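Local coordinates for lipoprotein (Colwellia psychrerythraea, PDB 3O0Y) that is a putative lipoprotein of unknown function, largely helical, whose DUF885 family belongs to a metallopeptidase-like clan, so a peptidase-related role is possible but unproven, at residues A[51-55]-A[406-410]; A[181-185]-A[260-265]; A[302-306]-A[516-520]; A[570-574]-A[605-609]. All blocks are in the same frame, centred on the assembly; numbering follows the deposited sequence.

Interaction 1: A[51-55]-A[406-410]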
loop_
_atom_site.group_PDB
_atom_site.type_symbol
_atom_site.label_atom_id
_atom_site.label_comp_id
_atom_site.label_asym_id
_atom_site.label_seq_id
_atom_site.Cartn_x
_atom_site.Cartn_y
_atom_site.Cartn_z
ATOM N N THR A 51 9.230 -13.642 -1.931
ATOM C CA THR A 51 8.686 -14.372 -0.758
ATOM C C THR A 51 7.247 -13.951 -0.335
ATOM O O THR A 51 6.403 -14.802 -0.039
ATOM C CB THR A 51 9.667 -14.231 0.435
ATOM O OG1 THR A 51 10.928 -14.791 0.042
ATOM C CG2 THR A 51 9.052 -14.919 1.727
ATOM N N MET A 52 6.982 -12.644 -0.338
ATOM C CA MET A 52 5.667 -12.073 -0.005
ATOM C C MET A 52 4.583 -12.705 -0.881
ATOM O O MET A 52 3.504 -13.103 -0.382
ATOM C CB MET A 52 5.713 -10.521 -0.166
ATOM C CG MET A 52 4.644 -9.743 0.469
ATOM S SD MET A 52 4.905 -7.928 0.202
ATOM C CE MET A 52 4.913 -7.862 -1.586
ATOM N N TYR A 53 4.868 -12.890 -2.171
ATOM C CA TYR A 53 3.875 -13.449 -3.096
ATOM C C TYR A 53 3.898 -14.957 -3.183
ATOM O O TYR A 53 2.989 -15.609 -3.759
ATOM C CB TYR A 53 4.102 -12.868 -4.469
ATOM C CG TYR A 53 3.513 -11.538 -4.598
ATOM C CD1 TYR A 53 2.140 -11.405 -4.446
ATOM C CD2 TYR A 53 4.261 -10.448 -4.847
ATOM C CE1 TYR A 53 1.534 -10.245 -4.559
ATOM C CE2 TYR A 53 3.628 -9.176 -4.941
ATOM C CZ TYR A 53 2.258 -9.128 -4.756
ATOM O OH TYR A 53 1.451 -7.999 -4.827
ATOM N N GLY A 54 4.841 -15.556 -2.463
ATOM C CA GLY A 54 4.987 -16.989 -2.438
ATOM C C GLY A 54 5.612 -17.582 -3.688
ATOM O O GLY A 54 5.299 -18.735 -4.047
ATOM N N LEU A 55 6.454 -16.806 -4.372
ATOM C CA LEU A 55 7.071 -17.225 -5.593
ATOM C C LEU A 55 8.303 -18.077 -5.306
ATOM O O LEU A 55 8.955 -17.903 -4.249
ATOM C CB LEU A 55 7.497 -16.044 -6.434
ATOM C CG LEU A 55 6.365 -15.068 -6.774
ATOM C CD1 LEU A 55 6.946 -14.002 -7.727
ATOM C CD2 LEU A 55 5.080 -15.857 -7.300
ATOM N N SER A 406 -2.044 -8.911 0.590
ATOM C CA SER A 406 -2.472 -9.864 -0.440
ATOM C C SER A 406 -2.220 -11.327 -0.059
ATOM O O SER A 406 -1.292 -11.639 0.708
ATOM C CB SER A 406 -1.709 -9.558 -1.703
ATOM O OG SER A 406 -1.868 -10.620 -2.696
ATOM N N PRO A 407 -3.061 -12.219 -0.562
ATOM C CA PRO A 407 -2.672 -13.646 -0.453
ATOM C C PRO A 407 -1.380 -13.966 -1.244
ATOM O O PRO A 407 -0.991 -13.247 -2.144
ATOM C CB PRO A 407 -3.818 -14.369 -1.109
ATOM C CG PRO A 407 -4.875 -13.300 -1.456
ATOM C CD PRO A 407 -4.127 -12.022 -1.537
ATOM N N ALA A 408 -0.732 -15.048 -0.883
ATOM C CA ALA A 408 0.257 -15.648 -1.768
ATOM C C ALA A 408 -0.485 -16.150 -3.013
ATOM O O ALA A 408 -1.661 -16.552 -2.901
ATOM C CB ALA A 408 0.914 -16.845 -1.008
ATOM N N VAL A 409 0.167 -16.112 -4.168
ATOM C CA VAL A 409 -0.485 -16.495 -5.422
ATOM C C VAL A 409 -1.144 -17.848 -5.282
ATOM O O VAL A 409 -2.286 -18.051 -5.671
ATOM C CB VAL A 409 0.442 -16.438 -6.616
ATOM C CG1 VAL A 409 -0.327 -16.745 -7.909
ATOM C CG2 VAL A 409 1.063 -15.116 -6.677
ATOM N N ASP A 410 -0.491 -18.785 -4.583
ATOM C CA ASP A 410 -1.058 -20.147 -4.458
ATOM C C ASP A 410 -2.076 -20.341 -3.386
ATOM O O ASP A 410 -2.624 -21.419 -3.267
ATOM C CB ASP A 410 0.049 -21.223 -4.306
ATOM C CG ASP A 410 0.803 -21.129 -2.987
ATOM O OD1 ASP A 410 0.306 -20.433 -2.029
ATOM O OD2 ASP A 410 1.902 -21.765 -2.925
HETATM O O HOH W 1 1.287 -10.869 0.738
HETATM O O HOH W 2 2.352 -18.703 -4.098
HETATM O O HOH W 3 -1.408 -8.932 -5.259
HETATM O O HOH W 4 3.804 -20.212 -1.707
#

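Interaction 2: A[181-185]-A[260-265]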
loop_
_atom_site.group_PDB
_atom_site.type_symbol
_atom_site.label_atom_id
_atom_site.label_comp_id
_atom_site.label_asym_id
_atom_site.label_seq_id
_atom_site.Cartn_x
_atom_site.Cartn_y
_atom_site.Cartn_z
ATOM N N ILE A 181 22.706 -0.003 1.698
ATOM C CA ILE A 181 21.720 1.059 2.039
ATOM C C ILE A 181 22.425 2.358 2.390
ATOM O O ILE A 181 22.127 3.447 1.843
ATOM C CB ILE A 181 20.750 0.635 3.132
ATOM C CG1 ILE A 181 19.825 -0.481 2.575
ATOM C CG2 ILE A 181 19.924 1.854 3.675
ATOM C CD1 ILE A 181 18.876 -1.067 3.557
ATOM N N ILE A 182 23.449 2.263 3.240
ATOM C CA ILE A 182 24.236 3.443 3.569
ATOM C C ILE A 182 24.926 4.005 2.378
ATOM O O ILE A 182 24.936 5.234 2.188
ATOM C CB ILE A 182 25.274 3.120 4.709
ATOM C CG1 ILE A 182 24.505 2.840 6.011
ATOM C CG2 ILE A 182 26.293 4.264 4.832
ATOM C CD1 ILE A 182 25.322 2.024 7.123
ATOM N N GLU A 183 25.484 3.146 1.542
ATOM C CA GLU A 183 26.135 3.631 0.319
ATOM C C GLU A 183 25.185 4.424 -0.562
ATOM O O GLU A 183 25.599 5.443 -1.130
ATOM C CB GLU A 183 26.709 2.462 -0.480
ATOM C CG GLU A 183 27.757 2.809 -1.470
ATOM C CD GLU A 183 28.150 1.594 -2.311
ATOM O OE1 GLU A 183 27.914 0.418 -1.843
ATOM O OE2 GLU A 183 28.633 1.855 -3.461
ATOM N N LYS A 184 23.939 3.944 -0.718
ATOM C CA LYS A 184 22.935 4.665 -1.538
ATOM C C LYS A 184 22.470 5.967 -0.871
ATOM O O LYS A 184 22.388 7.004 -1.510
ATOM C CB LYS A 184 21.701 3.764 -1.819
ATOM C CG LYS A 184 20.799 4.289 -2.906
ATOM C CD LYS A 184 21.499 4.590 -4.234
ATOM C CE LYS A 184 20.494 4.896 -5.346
ATOM N NZ LYS A 184 19.566 6.012 -5.080
ATOM N N GLN A 185 22.227 5.952 0.434
ATOM C CA GLN A 185 21.803 7.172 1.159
ATOM C C GLN A 185 22.910 8.268 1.038
ATOM O O GLN A 185 22.624 9.454 0.817
ATOM C CB GLN A 185 21.657 6.819 2.600
ATOM C CG GLN A 185 21.035 7.935 3.494
ATOM C CD GLN A 185 21.026 7.554 4.966
ATOM O OE1 GLN A 185 22.085 7.246 5.542
ATOM N NE2 GLN A 185 19.861 7.652 5.599
ATOM N N SER A 260 24.669 0.580 12.635
ATOM C CA SER A 260 25.400 1.195 11.545
ATOM C C SER A 260 24.559 2.255 10.816
ATOM O O SER A 260 25.009 3.352 10.441
ATOM C CB SER A 260 25.640 0.098 10.488
ATOM O OG SER A 260 26.872 0.338 9.935
ATOM N N VAL A 261 23.369 1.823 10.416
ATOM C CA VAL A 261 22.485 2.761 9.679
ATOM C C VAL A 261 21.985 3.917 10.532
ATOM O O VAL A 261 21.874 5.056 10.056
ATOM C CB VAL A 261 21.321 2.005 9.021
ATOM C CG1 VAL A 261 20.501 2.952 8.148
ATOM C CG2 VAL A 261 21.905 0.843 8.197
ATOM N N GLU A 262 21.662 3.615 11.789
ATOM C CA GLU A 262 21.274 4.620 12.748
ATOM C C GLU A 262 22.336 5.714 12.837
ATOM O O GLU A 262 22.034 6.910 12.677
ATOM C CB GLU A 262 21.035 3.954 14.091
ATOM C CG GLU A 262 20.462 4.870 15.168
ATOM C CD GLU A 262 20.627 4.270 16.557
ATOM O OE1 GLU A 262 20.640 3.008 16.684
ATOM O OE2 GLU A 262 20.723 5.055 17.521
ATOM N N LYS A 263 23.584 5.306 12.970
ATOM C CA LYS A 263 24.692 6.250 13.095
ATOM C C LYS A 263 24.842 7.053 11.806
ATOM O O LYS A 263 24.994 8.269 11.861
ATOM C CB LYS A 263 25.990 5.494 13.418
ATOM C CG LYS A 263 27.244 6.373 13.551
ATOM C CD LYS A 263 28.455 5.577 14.069
ATOM C CE LYS A 263 29.676 6.523 14.220
ATOM N NZ LYS A 263 30.960 5.770 14.157
ATOM N N ALA A 264 24.785 6.389 10.649
ATOM C CA ALA A 264 24.883 7.106 9.374
ATOM C C ALA A 264 23.801 8.176 9.221
ATOM O O ALA A 264 24.065 9.297 8.730
ATOM C CB ALA A 264 24.865 6.098 8.186
ATOM N N SER A 265 22.569 7.794 9.571
ATOM C CA SER A 265 21.436 8.682 9.501
ATOM C C SER A 265 21.609 9.861 10.449
ATOM O O SER A 265 21.386 11.021 10.048
ATOM C CB SER A 265 20.157 7.912 9.817
ATOM O OG SER A 265 19.932 6.921 8.820
#

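Interaction 3: A[302-306]-A[516-520]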
loop_
_atom_site.group_PDB
_atom_site.type_symbol
_atom_site.label_atom_id
_atom_site.label_comp_id
_atom_site.label_asym_id
_atom_site.label_seq_id
_atom_site.Cartn_x
_atom_site.Cartn_y
_atom_site.Cartn_z
ATOM N N PRO A 302 -0.564 20.353 -9.935
ATOM C CA PRO A 302 -0.770 20.349 -8.492
ATOM C C PRO A 302 -1.818 21.382 -8.140
ATOM O O PRO A 302 -2.674 21.116 -7.304
ATOM C CB PRO A 302 0.620 20.780 -7.949
ATOM C CG PRO A 302 1.565 20.361 -8.958
ATOM C CD PRO A 302 0.875 20.526 -10.251
ATOM N N THR A 303 -1.810 22.550 -8.787
ATOM C CA THR A 303 -2.907 23.524 -8.609
ATOM C C THR A 303 -4.308 23.006 -8.916
ATOM O O THR A 303 -5.212 23.186 -8.094
ATOM C CB THR A 303 -2.673 24.839 -9.386
ATOM O OG1 THR A 303 -1.432 25.400 -8.958
ATOM C CG2 THR A 303 -3.754 25.849 -9.082
ATOM N N GLN A 304 -4.499 22.310 -10.039
ATOM C CA GLN A 304 -5.818 21.749 -10.366
ATOM C C GLN A 304 -6.265 20.653 -9.373
ATOM O O GLN A 304 -7.462 20.568 -9.066
ATOM C CB GLN A 304 -5.793 21.192 -11.755
ATOM C CG GLN A 304 -5.663 22.290 -12.838
ATOM C CD GLN A 304 -5.386 21.715 -14.244
ATOM O OE1 GLN A 304 -4.487 20.906 -14.436
ATOM N NE2 GLN A 304 -6.198 22.129 -15.224
ATOM N N ILE A 305 -5.315 19.808 -8.979
ATOM C CA ILE A 305 -5.591 18.722 -8.038
ATOM C C ILE A 305 -5.975 19.313 -6.671
ATOM O O ILE A 305 -6.919 18.879 -6.040
ATOM C CB ILE A 305 -4.403 17.736 -7.938
ATOM C CG1 ILE A 305 -4.202 17.063 -9.306
ATOM C CG2 ILE A 305 -4.681 16.660 -6.812
ATOM C CD1 ILE A 305 -2.886 16.310 -9.457
ATOM N N HIS A 306 -5.219 20.319 -6.233
ATOM C CA HIS A 306 -5.538 21.045 -4.976
ATOM C C HIS A 306 -6.927 21.569 -4.973
ATOM O O HIS A 306 -7.660 21.396 -4.023
ATOM C CB HIS A 306 -4.488 22.180 -4.794
ATOM C CG HIS A 306 -4.373 22.714 -3.396
ATOM N ND1 HIS A 306 -4.959 23.902 -2.996
ATOM C CD2 HIS A 306 -3.718 22.239 -2.315
ATOM C CE1 HIS A 306 -4.667 24.125 -1.715
ATOM N NE2 HIS A 306 -3.884 23.147 -1.292
ATOM N N ASP A 516 3.828 21.081 -3.325
ATOM C CA ASP A 516 3.815 22.165 -4.339
ATOM C C ASP A 516 3.559 23.573 -3.801
ATOM O O ASP A 516 4.245 24.536 -4.225
ATOM C CB ASP A 516 2.801 21.837 -5.437
ATOM C CG ASP A 516 2.764 22.927 -6.540
ATOM O OD1 ASP A 516 3.675 22.971 -7.346
ATOM O OD2 ASP A 516 1.849 23.751 -6.518
ATOM N N LYS A 517 2.595 23.714 -2.895
ATOM C CA LYS A 517 2.268 25.025 -2.331
ATOM C C LYS A 517 3.150 25.423 -1.160
ATOM O O LYS A 517 2.979 26.516 -0.618
ATOM C CB LYS A 517 0.807 25.104 -1.948
ATOM C CG LYS A 517 -0.157 24.775 -3.028
ATOM C CD LYS A 517 -0.083 25.678 -4.212
ATOM C CE LYS A 517 -1.213 25.273 -5.179
ATOM N NZ LYS A 517 -1.179 23.740 -5.445
ATOM N N ARG A 518 4.054 24.526 -0.758
ATOM C CA ARG A 518 5.053 24.754 0.291
ATOM C C ARG A 518 4.409 24.967 1.664
ATOM O O ARG A 518 4.972 25.605 2.511
ATOM C CB ARG A 518 5.946 25.948 -0.102
ATOM C CG ARG A 518 6.590 25.713 -1.476
ATOM C CD ARG A 518 7.606 26.831 -1.779
ATOM N NE ARG A 518 8.191 26.598 -3.093
ATOM C CZ ARG A 518 9.241 27.253 -3.571
ATOM N NH1 ARG A 518 9.813 28.219 -2.847
ATOM N NH2 ARG A 518 9.715 26.938 -4.772
ATOM N N TRP A 519 3.249 24.345 1.904
ATOM C CA TRP A 519 2.736 24.265 3.251
ATOM C C TRP A 519 3.755 23.596 4.171
ATOM O O TRP A 519 4.409 22.653 3.804
ATOM C CB TRP A 519 1.444 23.432 3.317
ATOM C CG TRP A 519 0.262 23.985 2.679
ATOM C CD1 TRP A 519 0.168 24.912 1.661
ATOM C CD2 TRP A 519 -1.076 23.590 2.968
ATOM N NE1 TRP A 519 -1.134 25.097 1.312
ATOM C CE2 TRP A 519 -1.918 24.271 2.092
ATOM C CE3 TRP A 519 -1.631 22.736 3.908
ATOM C CZ2 TRP A 519 -3.285 24.144 2.156
ATOM C CZ3 TRP A 519 -2.998 22.583 3.942
ATOM C CH2 TRP A 519 -3.797 23.265 3.088
ATOM N N THR A 520 3.855 24.063 5.417
ATOM C CA THR A 520 4.675 23.405 6.406
ATOM C C THR A 520 3.917 22.166 6.931
ATOM O O THR A 520 2.690 22.071 6.833
ATOM C CB THR A 520 4.959 24.379 7.575
ATOM O OG1 THR A 520 3.719 24.656 8.230
ATOM C CG2 THR A 520 5.593 25.676 7.042
#

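Interaction 4: A[570-574]-A[605-609]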
loop_
_atom_site.group_PDB
_atom_site.type_symbol
_atom_site.label_atom_id
_atom_site.label_comp_id
_atom_site.label_asym_id
_atom_site.label_seq_id
_atom_site.Cartn_x
_atom_site.Cartn_y
_atom_site.Cartn_z
ATOM N N ALA A 570 -21.175 5.586 -18.742
ATOM C CA ALA A 570 -21.828 4.341 -19.089
ATOM C C ALA A 570 -23.366 4.459 -18.883
ATOM O O ALA A 570 -24.132 3.975 -19.684
ATOM C CB ALA A 570 -21.244 3.162 -18.283
ATOM N N LYS A 571 -23.778 5.045 -17.757
ATOM C CA LYS A 571 -25.181 5.238 -17.497
ATOM C C LYS A 571 -25.818 6.151 -18.557
ATOM O O LYS A 571 -26.906 5.885 -18.980
ATOM C CB LYS A 571 -25.427 5.789 -16.092
ATOM C CG LYS A 571 -25.102 4.771 -15.006
ATOM C CD LYS A 571 -25.009 5.540 -13.632
ATOM C CE LYS A 571 -24.875 4.689 -12.387
ATOM N NZ LYS A 571 -26.132 3.976 -12.084
ATOM N N ALA A 572 -25.123 7.223 -18.959
ATOM C CA ALA A 572 -25.636 8.118 -20.056
ATOM C C ALA A 572 -25.783 7.411 -21.391
ATOM O O ALA A 572 -26.805 7.596 -22.096
ATOM C CB ALA A 572 -24.692 9.346 -20.215
ATOM N N ARG A 573 -24.795 6.589 -21.727
ATOM C CA ARG A 573 -24.758 5.816 -22.982
ATOM C C ARG A 573 -25.857 4.755 -22.999
ATOM O O ARG A 573 -26.578 4.579 -23.993
ATOM C CB ARG A 573 -23.422 5.092 -23.159
ATOM C CG ARG A 573 -22.415 5.660 -24.165
ATOM C CD ARG A 573 -22.858 5.589 -25.586
ATOM N NE ARG A 573 -22.346 4.483 -26.400
ATOM C CZ ARG A 573 -21.061 4.197 -26.672
ATOM N NH1 ARG A 573 -20.041 4.862 -26.147
ATOM N NH2 ARG A 573 -20.814 3.219 -27.513
ATOM N N LEU A 574 -26.022 4.046 -21.895
ATOM C CA LEU A 574 -26.860 2.887 -21.887
ATOM C C LEU A 574 -28.277 3.149 -21.434
ATOM O O LEU A 574 -29.152 2.302 -21.675
ATOM C CB LEU A 574 -26.247 1.770 -21.031
ATOM C CG LEU A 574 -24.931 1.188 -21.560
ATOM C CD1 LEU A 574 -24.389 0.071 -20.724
ATOM C CD2 LEU A 574 -24.983 0.794 -23.054
ATOM N N TRP A 605 -16.672 -2.272 -24.069
ATOM C CA TRP A 605 -17.952 -2.774 -23.565
ATOM C C TRP A 605 -19.145 -1.960 -24.051
ATOM O O TRP A 605 -20.107 -2.532 -24.594
ATOM C CB TRP A 605 -17.873 -2.888 -22.014
ATOM C CG TRP A 605 -19.157 -3.038 -21.311
ATOM C CD1 TRP A 605 -19.987 -4.115 -21.355
ATOM C CD2 TRP A 605 -19.735 -2.121 -20.389
ATOM N NE1 TRP A 605 -21.065 -3.913 -20.544
ATOM C CE2 TRP A 605 -20.929 -2.702 -19.920
ATOM C CE3 TRP A 605 -19.351 -0.883 -19.878
ATOM C CZ2 TRP A 605 -21.737 -2.100 -18.970
ATOM C CZ3 TRP A 605 -20.165 -0.285 -18.913
ATOM C CH2 TRP A 605 -21.360 -0.909 -18.488
ATOM N N LEU A 606 -19.107 -0.630 -23.928
ATOM C CA LEU A 606 -20.258 0.195 -24.352
ATOM C C LEU A 606 -20.525 -0.005 -25.855
ATOM O O LEU A 606 -21.689 -0.100 -26.271
ATOM C CB LEU A 606 -19.924 1.660 -24.073
ATOM C CG LEU A 606 -19.884 1.980 -22.585
ATOM C CD1 LEU A 606 -19.462 3.412 -22.285
ATOM C CD2 LEU A 606 -21.244 1.580 -21.910
ATOM N N ASP A 607 -19.461 -0.120 -26.654
ATOM C CA ASP A 607 -19.587 -0.158 -28.140
ATOM C C ASP A 607 -20.217 -1.493 -28.612
ATOM O O ASP A 607 -20.816 -1.594 -29.700
ATOM C CB ASP A 607 -18.255 -0.002 -28.828
ATOM C CG ASP A 607 -17.708 1.415 -28.788
ATOM O OD1 ASP A 607 -18.430 2.381 -28.439
ATOM O OD2 ASP A 607 -16.499 1.557 -29.113
ATOM N N ASN A 608 -20.094 -2.505 -27.784
ATOM C CA ASN A 608 -20.520 -3.823 -28.162
ATOM C C ASN A 608 -21.885 -4.176 -27.532
ATOM O O ASN A 608 -22.420 -5.259 -27.763
ATOM C CB ASN A 608 -19.372 -4.817 -27.906
ATOM C CG ASN A 608 -18.209 -4.675 -28.951
ATOM O OD1 ASN A 608 -17.149 -4.046 -28.726
ATOM N ND2 ASN A 608 -18.456 -5.199 -30.127
ATOM N N LYS A 609 -22.521 -3.216 -26.850
ATOM C CA LYS A 609 -23.850 -3.446 -26.259
ATOM C C LYS A 609 -24.952 -3.308 -27.317
ATOM O O LYS A 609 -24.987 -2.301 -28.052
ATOM C CB LYS A 609 -24.124 -2.478 -25.117
ATOM C CG LYS A 609 -23.405 -2.823 -23.806
ATOM C CD LYS A 609 -24.369 -3.228 -22.673
ATOM C CE LYS A 609 -24.608 -4.672 -22.647
ATOM N NZ LYS A 609 -25.661 -5.019 -21.683
#

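Interaction 1: A[51-55]-A[406-410]
Thr-51 lies in the last turn of helix 47-53, and its O accepts a bond from Gly-54 N at 3.0 Å. Met-52 O is weakly linked through water 1 (3.3 Å) to Ser-406 O, which lies 2.7 Å from that water, and it also accepts a hydrogen bond from Lys-413 NZ. Tyr-53 carries most of the contact. Its O accepts the direct bond from Val-409 N at 2.9 Å, and its ring edge faces Ser-406 OG, 3.9 Å from Tyr-53 CE1. Water 3 also joins Tyr-53 OH and Ser-406 OG. Gly-54 has positive phi and ends the helix, while its O is joined through water 4 to Asp-410 OD2. Leu-55 CD2 packs on Val-409 CG2 at 4.1 Å, and Phe-459 touches both side chains. The loop follows strand 402-405 of the small mixed sheet. Its backbone thus docks on a helix C-terminus closed by a Schellman motif at Gly-54.

Interaction 2: A[181-185]-A[260-265]
This is side-by-side packing between two helices of the N-terminal half of the chain, 174-190 and 236-268. The two short segments run nearly parallel: their axes differ by 14° and come within 10.5 Å. Ile-182 is the main apolar residue of the interface. Its CD1 lies 3.8 Å from Val-261 CG2, and its CG1 lies 3.9 Å from Ala-264 CB. The end of the same side chain also meets the start of the second segment, with Ile-182 CD1 3.6 Å from Ser-260 O. One turn further on, Gln-185 adds a polar contact. Gln-185 NE2 gives a weak hydrogen bond to Ser-265 OG at 3.3 Å. Ser-265 OG in turn donates to Val-261 O, one turn back in its own helix, at 3.0 Å. The serine hydroxyl therefore links the glutamine to the backbone of helix 236-268. Val-138 from a loop touches Gln-185 and Ser-265, and Leu-145 of helix 144-154 touches Val-261. Helix 197-210 also packs on Val-261, through Leu-207. The contact is near-parallel helix packing within a mostly helical fold: Ile-182 sits against Val-261 and Ala-264, with one weak polar bond beside them.

Interaction 3: A[302-306]-A[516-520]
Lys-517 passes over one face of the His-306 ring with its CG. The chain then continues toward the first turn of helix 302-326. Lys-517 NZ ends 3.7 Å from His-306 CB and 3.5 Å from Pro-302 O. No hydrogen bond spans the two segments here. Instead, Lys-517 NZ forms a salt bridge with its neighbour Asp-516, 3.2 Å from Asp-516 OD2. The same carboxylate rests on the proline: Pro-302 CB is 3.3 Å from Asp-516 CG. Thr-303 borders the lysine too, with Thr-303 OG1 3.8 Å from Lys-517 CE. On the other flank, Trp-519 CZ2 approaches the edge of the His-306 ring. The His-306 ring centroid is 5.7 Å from that of the Trp-519 six-membered ring, and the ring planes make an angle of 82°. The contact lies at the surface. Segment 516-520 is the short connection between helix 491-515 and helix 521-532, and Thr-520 is the N-cap of the latter. Val-509 of helix 491-515 touches both His-306 and Trp-519. Pro-302 also packs on Ile-292 of helix 284-296, so the start of helix 302-326 sits between that helix and the 516-520 connection.

Interaction 4: A[570-574]-A[605-609]
Leu-574 and Leu-606 form the apolar centre, with Leu-574 CD1 3.7 Å from Leu-606 CD2. Ala-570, one turn before Leu-574, adds its methyl group: Ala-570 CB lies 4.0 Å from Leu-606 CD2 and 3.7 Å from Trp-605 CZ3. The indole also meets the leucine, with Leu-574 CD1 3.9 Å from Trp-605 CZ2. Further out, Leu-574 CD1 touches Lys-609 CD at 3.8 Å. At the exposed edge the contact becomes polar. Leu-606 CB lies over one face of the Arg-573 guanidinium, while Asp-607 approaches its edge. Arg-573 NH2 donates to Asp-607 OD1 at 2.7 Å in a salt bridge. Glu-582 accepts a hydrogen bond from Trp-605 NE1 and pairs with Lys-609 NZ. The contact joins the end of helix 555-574 to the C-terminal end of helix 595-608, where the chain finishes. Helix 580-588 lies between them in sequence and packs on Trp-605 through Phe-583 and Val-586.

In the fold
From the N terminus, interaction 1 opens first, at helix 47-53. It closes 351 residues later, at the loop after strand 402-405. Interaction 2 is nested inside that long loop and closes a shorter one between helices 174-190 and 236-268. Interaction 3 opens inside the same loop, at helix 302-326, but closes beyond it at 516-520, so it crosses interaction 1. These two lie on opposite sides of the chain's centre. Interaction 4 follows in series and joins the last helix to helix 555-574. No two contacts touch. Interactions 2 and 4 are the furthest apart, with centres 55 Å from each other.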